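Local structure of flavoprotein (Thermotoga maritima, 5V8S) at residues Lys15-Arg20 against Arg31-Arg36; Gly184-Glu189 against Val199-Pro204. The protein probably works as an oxidoreductase of the flavo-diiron family, carrying electrons between a bound FMN and a di-iron centre held in a metallo-beta-lactamase-like domain. The protein carries 1 engineered substitution. All coordinates share one frame; numbering follows the deposited sequence.

Interaction 1. Residues Lys15-Arg20 against Arg31-Arg36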
# COMPACT_ATOMS: atom_id res chain seq x y z
N LYS A 15 -15.43 -25.26 -2.44
CA LYS A 15 -16.76 -25.65 -2.89
C LYS A 15 -16.77 -25.62 -4.40
O LYS A 15 -16.35 -24.64 -5.02
CB LYS A 15 -17.80 -24.68 -2.34
CG LYS A 15 -19.20 -24.78 -2.96
CD LYS A 15 -20.20 -25.39 -2.02
CE LYS A 15 -21.60 -25.43 -2.64
NZ LYS A 15 -21.80 -26.56 -3.62
N ILE A 16 -17.25 -26.70 -5.01
CA ILE A 16 -17.41 -26.79 -6.45
C ILE A 16 -18.88 -27.02 -6.74
O ILE A 16 -19.52 -27.85 -6.08
CB ILE A 16 -16.54 -27.91 -7.05
CG1 ILE A 16 -15.07 -27.57 -6.84
CG2 ILE A 16 -16.87 -28.13 -8.54
CD1 ILE A 16 -14.12 -28.68 -7.17
N TRP A 17 -19.41 -26.28 -7.71
CA TRP A 17 -20.79 -26.45 -8.17
C TRP A 17 -20.73 -26.99 -9.59
O TRP A 17 -20.00 -26.47 -10.43
CB TRP A 17 -21.53 -25.11 -8.21
CG TRP A 17 -21.44 -24.22 -7.01
CD1 TRP A 17 -20.32 -23.65 -6.49
CD2 TRP A 17 -22.53 -23.75 -6.21
NE1 TRP A 17 -20.64 -22.87 -5.41
CE2 TRP A 17 -21.99 -22.90 -5.22
CE3 TRP A 17 -23.92 -23.96 -6.24
CZ2 TRP A 17 -22.79 -22.28 -4.26
CZ3 TRP A 17 -24.70 -23.34 -5.28
CH2 TRP A 17 -24.13 -22.51 -4.31
N THR A 18 -21.53 -28.03 -9.87
CA THR A 18 -21.69 -28.56 -11.22
C THR A 18 -23.19 -28.75 -11.42
O THR A 18 -23.82 -29.56 -10.73
CB THR A 18 -20.96 -29.90 -11.37
OG1 THR A 18 -19.56 -29.72 -11.16
CG2 THR A 18 -21.17 -30.49 -12.74
N GLU A 19 -23.79 -27.98 -12.33
CA GLU A 19 -25.24 -28.01 -12.44
C GLU A 19 -25.68 -27.72 -13.87
O GLU A 19 -25.10 -26.87 -14.56
CB GLU A 19 -25.85 -26.99 -11.47
CG GLU A 19 -27.36 -26.88 -11.55
CD GLU A 19 -27.98 -26.31 -10.28
OE1 GLU A 19 -27.45 -26.60 -9.18
OE2 GLU A 19 -28.98 -25.57 -10.38
N ARG A 20 -26.73 -28.42 -14.31
CA ARG A 20 -27.36 -28.08 -15.57
C ARG A 20 -28.20 -26.84 -15.34
O ARG A 20 -29.06 -26.82 -14.45
CB ARG A 20 -28.20 -29.24 -16.10
CG ARG A 20 -28.61 -29.01 -17.55
CD ARG A 20 -29.27 -30.22 -18.17
NE ARG A 20 -30.44 -30.64 -17.41
CZ ARG A 20 -30.48 -31.70 -16.62
NH1 ARG A 20 -29.42 -32.49 -16.47
NH2 ARG A 20 -31.61 -31.99 -15.98
N ARG A 31 -18.42 -24.29 -11.55
CA ARG A 31 -18.02 -23.13 -10.76
C ARG A 31 -17.19 -23.59 -9.57
O ARG A 31 -17.60 -24.50 -8.84
CB ARG A 31 -19.26 -22.35 -10.26
CG ARG A 31 -18.98 -21.31 -9.17
CD ARG A 31 -20.20 -20.49 -8.78
NE ARG A 31 -20.08 -20.07 -7.38
CZ ARG A 31 -21.04 -19.47 -6.69
NH1 ARG A 31 -22.19 -19.17 -7.27
NH2 ARG A 31 -20.86 -19.18 -5.40
N ILE A 32 -16.03 -22.98 -9.38
CA ILE A 32 -15.22 -23.21 -8.19
C ILE A 32 -15.15 -21.91 -7.39
O ILE A 32 -15.00 -20.83 -7.96
CB ILE A 32 -13.84 -23.80 -8.51
CG1 ILE A 32 -13.16 -24.24 -7.22
CG2 ILE A 32 -12.97 -22.81 -9.29
CD1 ILE A 32 -11.91 -25.07 -7.42
N ASP A 33 -15.32 -22.03 -6.08
CA ASP A 33 -15.33 -20.88 -5.17
C ASP A 33 -13.94 -20.74 -4.55
O ASP A 33 -13.56 -21.53 -3.68
CB ASP A 33 -16.42 -21.07 -4.12
CG ASP A 33 -17.81 -20.90 -4.69
OD1 ASP A 33 -17.91 -20.61 -5.90
OD2 ASP A 33 -18.80 -21.05 -3.95
N ASP A 34 -13.19 -19.73 -4.99
CA ASP A 34 -11.80 -19.54 -4.54
C ASP A 34 -11.83 -18.80 -3.21
O ASP A 34 -11.93 -17.57 -3.17
CB ASP A 34 -10.98 -18.79 -5.58
CG ASP A 34 -9.50 -18.79 -5.27
OD1 ASP A 34 -9.15 -19.24 -4.17
OD2 ASP A 34 -8.72 -18.35 -6.13
N ASP A 35 -11.74 -19.55 -2.12
CA ASP A 35 -11.62 -18.97 -0.79
C ASP A 35 -10.17 -18.95 -0.30
O ASP A 35 -9.94 -18.67 0.89
CB ASP A 35 -12.53 -19.67 0.21
CG ASP A 35 -12.22 -21.14 0.37
OD1 ASP A 35 -11.39 -21.67 -0.37
OD2 ASP A 35 -12.83 -21.77 1.26
N ARG A 36 -9.20 -19.24 -1.17
CA ARG A 36 -7.79 -19.16 -0.80
C ARG A 36 -7.20 -17.81 -1.15
O ARG A 36 -6.40 -17.26 -0.38
CB ARG A 36 -6.99 -20.27 -1.49
CG ARG A 36 -7.31 -21.69 -1.04
CD ARG A 36 -6.41 -22.72 -1.74
NE ARG A 36 -6.95 -24.08 -1.69
CZ ARG A 36 -6.49 -25.10 -2.42
NH1 ARG A 36 -5.48 -24.92 -3.27
NH2 ARG A 36 -7.04 -26.29 -2.30
O HOH W 1 -14.69 -22.68 -1.42

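Interaction 2. Residues Gly184-Glu189 against Val199-Pro204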
# COMPACT_ATOMS: atom_id res chain seq x y z
N GLY A 184 -18.37 -10.38 -10.89
CA GLY A 184 -18.25 -9.71 -9.61
C GLY A 184 -17.45 -10.58 -8.66
O GLY A 184 -17.27 -11.78 -8.89
N TYR A 185 -16.97 -9.95 -7.57
CA TYR A 185 -16.43 -10.70 -6.46
C TYR A 185 -17.58 -11.27 -5.63
O TYR A 185 -18.75 -11.04 -5.93
CB TYR A 185 -15.57 -9.78 -5.58
CG TYR A 185 -14.37 -9.16 -6.25
CD1 TYR A 185 -13.41 -9.94 -6.88
CD2 TYR A 185 -14.18 -7.78 -6.23
CE1 TYR A 185 -12.27 -9.35 -7.47
CE2 TYR A 185 -13.07 -7.19 -6.80
CZ TYR A 185 -12.11 -7.97 -7.43
OH TYR A 185 -10.98 -7.40 -8.00
N LEU A 186 -17.23 -12.02 -4.56
CA LEU A 186 -18.15 -12.66 -3.61
C LEU A 186 -18.43 -14.10 -4.00
O LEU A 186 -18.47 -14.44 -5.19
CB LEU A 186 -19.48 -11.89 -3.43
CG LEU A 186 -20.37 -12.33 -2.24
CD1 LEU A 186 -19.79 -11.95 -0.90
CD2 LEU A 186 -21.78 -11.76 -2.37
N LEU A 187 -18.68 -14.95 -3.01
CA LEU A 187 -19.07 -16.33 -3.24
C LEU A 187 -20.50 -16.55 -2.77
O LEU A 187 -20.72 -17.10 -1.68
CB LEU A 187 -18.12 -17.25 -2.46
CG LEU A 187 -16.64 -17.07 -2.80
CD1 LEU A 187 -15.78 -17.90 -1.85
CD2 LEU A 187 -16.38 -17.41 -4.27
N PRO A 188 -21.49 -16.14 -3.56
CA PRO A 188 -22.87 -16.18 -3.09
C PRO A 188 -23.34 -17.61 -2.88
O PRO A 188 -22.86 -18.56 -3.50
CB PRO A 188 -23.66 -15.50 -4.22
CG PRO A 188 -22.64 -14.83 -5.07
CD PRO A 188 -21.40 -15.61 -4.93
N GLU A 189 -24.33 -17.74 -2.01
CA GLU A 189 -24.83 -19.02 -1.57
C GLU A 189 -25.74 -19.70 -2.59
O GLU A 189 -26.33 -20.73 -2.27
CB GLU A 189 -25.59 -18.85 -0.24
CG GLU A 189 -25.06 -17.72 0.67
CD GLU A 189 -25.58 -17.82 2.10
OE1 GLU A 189 -25.94 -16.77 2.69
OE2 GLU A 189 -25.63 -18.95 2.65
N VAL A 199 -29.15 -10.83 -4.49
CA VAL A 199 -28.79 -9.86 -5.52
C VAL A 199 -28.38 -8.53 -4.89
O VAL A 199 -27.37 -7.92 -5.27
CB VAL A 199 -29.93 -9.69 -6.53
CG1 VAL A 199 -29.68 -8.47 -7.42
CG2 VAL A 199 -30.08 -10.94 -7.37
N GLU A 200 -29.15 -8.06 -3.89
CA GLU A 200 -28.86 -6.77 -3.28
C GLU A 200 -27.52 -6.78 -2.55
O GLU A 200 -26.78 -5.80 -2.59
CB GLU A 200 -29.98 -6.36 -2.33
CG GLU A 200 -31.24 -5.98 -3.08
CD GLU A 200 -32.42 -5.66 -2.17
OE1 GLU A 200 -32.19 -5.21 -1.03
OE2 GLU A 200 -33.58 -5.86 -2.60
N ARG A 201 -27.20 -7.87 -1.84
CA ARG A 201 -25.91 -7.98 -1.19
C ARG A 201 -24.78 -8.11 -2.21
O ARG A 201 -23.65 -7.73 -1.91
CB ARG A 201 -25.96 -9.19 -0.27
CG ARG A 201 -24.70 -9.67 0.31
CD ARG A 201 -24.97 -10.89 1.21
NE ARG A 201 -26.39 -11.13 1.49
CZ ARG A 201 -26.99 -12.31 1.40
NH1 ARG A 201 -26.31 -13.41 1.06
NH2 ARG A 201 -28.29 -12.40 1.66
N TYR A 202 -25.06 -8.68 -3.38
CA TYR A 202 -24.04 -8.97 -4.38
C TYR A 202 -23.60 -7.73 -5.15
O TYR A 202 -22.42 -7.59 -5.47
CB TYR A 202 -24.58 -10.05 -5.32
CG TYR A 202 -23.67 -10.41 -6.49
CD1 TYR A 202 -22.39 -10.90 -6.28
CD2 TYR A 202 -24.12 -10.30 -7.80
CE1 TYR A 202 -21.58 -11.24 -7.33
CE2 TYR A 202 -23.30 -10.65 -8.88
CZ TYR A 202 -22.02 -11.11 -8.63
OH TYR A 202 -21.21 -11.47 -9.68
N LEU A 203 -24.52 -6.83 -5.48
CA LEU A 203 -24.18 -5.76 -6.42
C LEU A 203 -23.02 -4.88 -5.95
O LEU A 203 -22.20 -4.49 -6.80
CB LEU A 203 -25.43 -4.97 -6.81
CG LEU A 203 -26.33 -5.71 -7.81
CD1 LEU A 203 -27.66 -5.01 -7.93
CD2 LEU A 203 -25.67 -5.80 -9.16
N PRO A 204 -22.89 -4.53 -4.68
CA PRO A 204 -21.70 -3.75 -4.28
C PRO A 204 -20.40 -4.48 -4.56
O PRO A 204 -19.38 -3.84 -4.85
CB PRO A 204 -21.92 -3.50 -2.78
CG PRO A 204 -23.41 -3.60 -2.61
CD PRO A 204 -23.86 -4.65 -3.58

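Interaction 1. Residues Lys15-Arg20 against Arg31-Arg36
R31 and W17 leave the same face of an antiparallel pair of strands and run alongside each other in the same direction. From CB, which sits 4.1 Å from W17 CB, the arginine runs extended to NE. Its CG passes W17 CD1, and CD comes over the face of the five-membered ring as a CH-pi contact. NE stands above the ring atoms NE1 and CD1. At the tip, CZ is 4.1 Å from the centroid of that ring, an off-centre cation-pi contact with the planes 35° apart, while NH2 comes within 3.8 Å of W17 CZ2. K15 CE lies over the indole's opposite face, toward its rim.

The strands form the hairpin 16-22/26-34, 16-22 being the outermost strand of the seven-stranded mixed sheet of the metallo-beta-lactamase-like domain. W17 and R31 are the hairpin's hydrogen-bonded pair here, W17 N giving to R31 O at 2.8 Å and R31 N to W17 O at 2.9 Å. On the reverse face, I16 CG1 meets I32 CG1 at 3.9 Å.

D33 ties the two groups together. R31 NE gives a 2.7 Å bond to the syn lone pair of D33 OD1, and NH2 reaches OD2, a side-on salt bridge. With CG anti to the carbonyl carbon (chi1 -72°), D33 also accepts from W17: NE1 gives a nearly straight 3.0 Å bond to OD2, on the opposite face of the carboxylate from R31 NH2.

Interaction 2. Residues Gly184-Glu189 against Val199-Pro204
The loop that follows strand 175-179 in the metallo-beta-lactamase-like domain packs against helix 196-214, which follows it, and Y202 of the helix makes most of the contact with G184-P188. Its CG is anti to the backbone N (chi1 176°), and the phenol reaches across to the loop backbone. Y185 O and L186 CD2 both lie at the ring edge, near its plane: the carbonyl oxygen is 3.2 Å from Y202 CE1, and the methyl 4.0 Å from Y202 CD1. P188 CG comes in obliquely to the same CD1 at 4.1 Å. L186 and Y202 pass antiparallel to each other, and L186 CD2 also comes near Y202 CA.

At the far end, Y202 OH lies 3.4 Å from G184 CA. The glycine matters to the fit, because a CB there would run into that hydroxyl. G184 N is also close, but the angle is too poor for a hydrogen bond; the hydroxyl is hydrogen-bonded instead to the backbone N of L242. Y185 O is buried by the contact and has no hydrogen-bonding partner in the model. Farther out, E189 OE1 and R201 NH1 form a long salt bridge of 3.8 Å, their side chains crossing at about a right angle.

G184 is backbone-hydrogen-bonded to H240 of the di-iron pocket, which sets the loop beside that site. Y185 CB points away from the helix segment, and the ring packs on the later part of the same helix, meeting Y209 edge-to-face while OH hydrogen-bonds T212 OG1. Helix 248-260 packs on V199 and L203, while strand 50-59 meets the loop through Y185 and L187.

Overall arrangement
From the N terminus, the chain first closes interaction 1, the beta hairpin of strands 16-22 and 26-34 at one edge of the seven-stranded sheet. It then builds the rest of that sheet and most of the second one before 184-189 opens interaction 2, which closes ten residues later on helix 196-214. The two loops are in series, neither nested nor crossed. They meet in space all the same, with centres about 15 Å apart: R31 NH2 probably hydrogen-bonds P188 O, D33 CB packs on L187 CD2, and W17 lies against E189 O. The loop 184-189 thus bridges the N-terminal hairpin and helix 196-214.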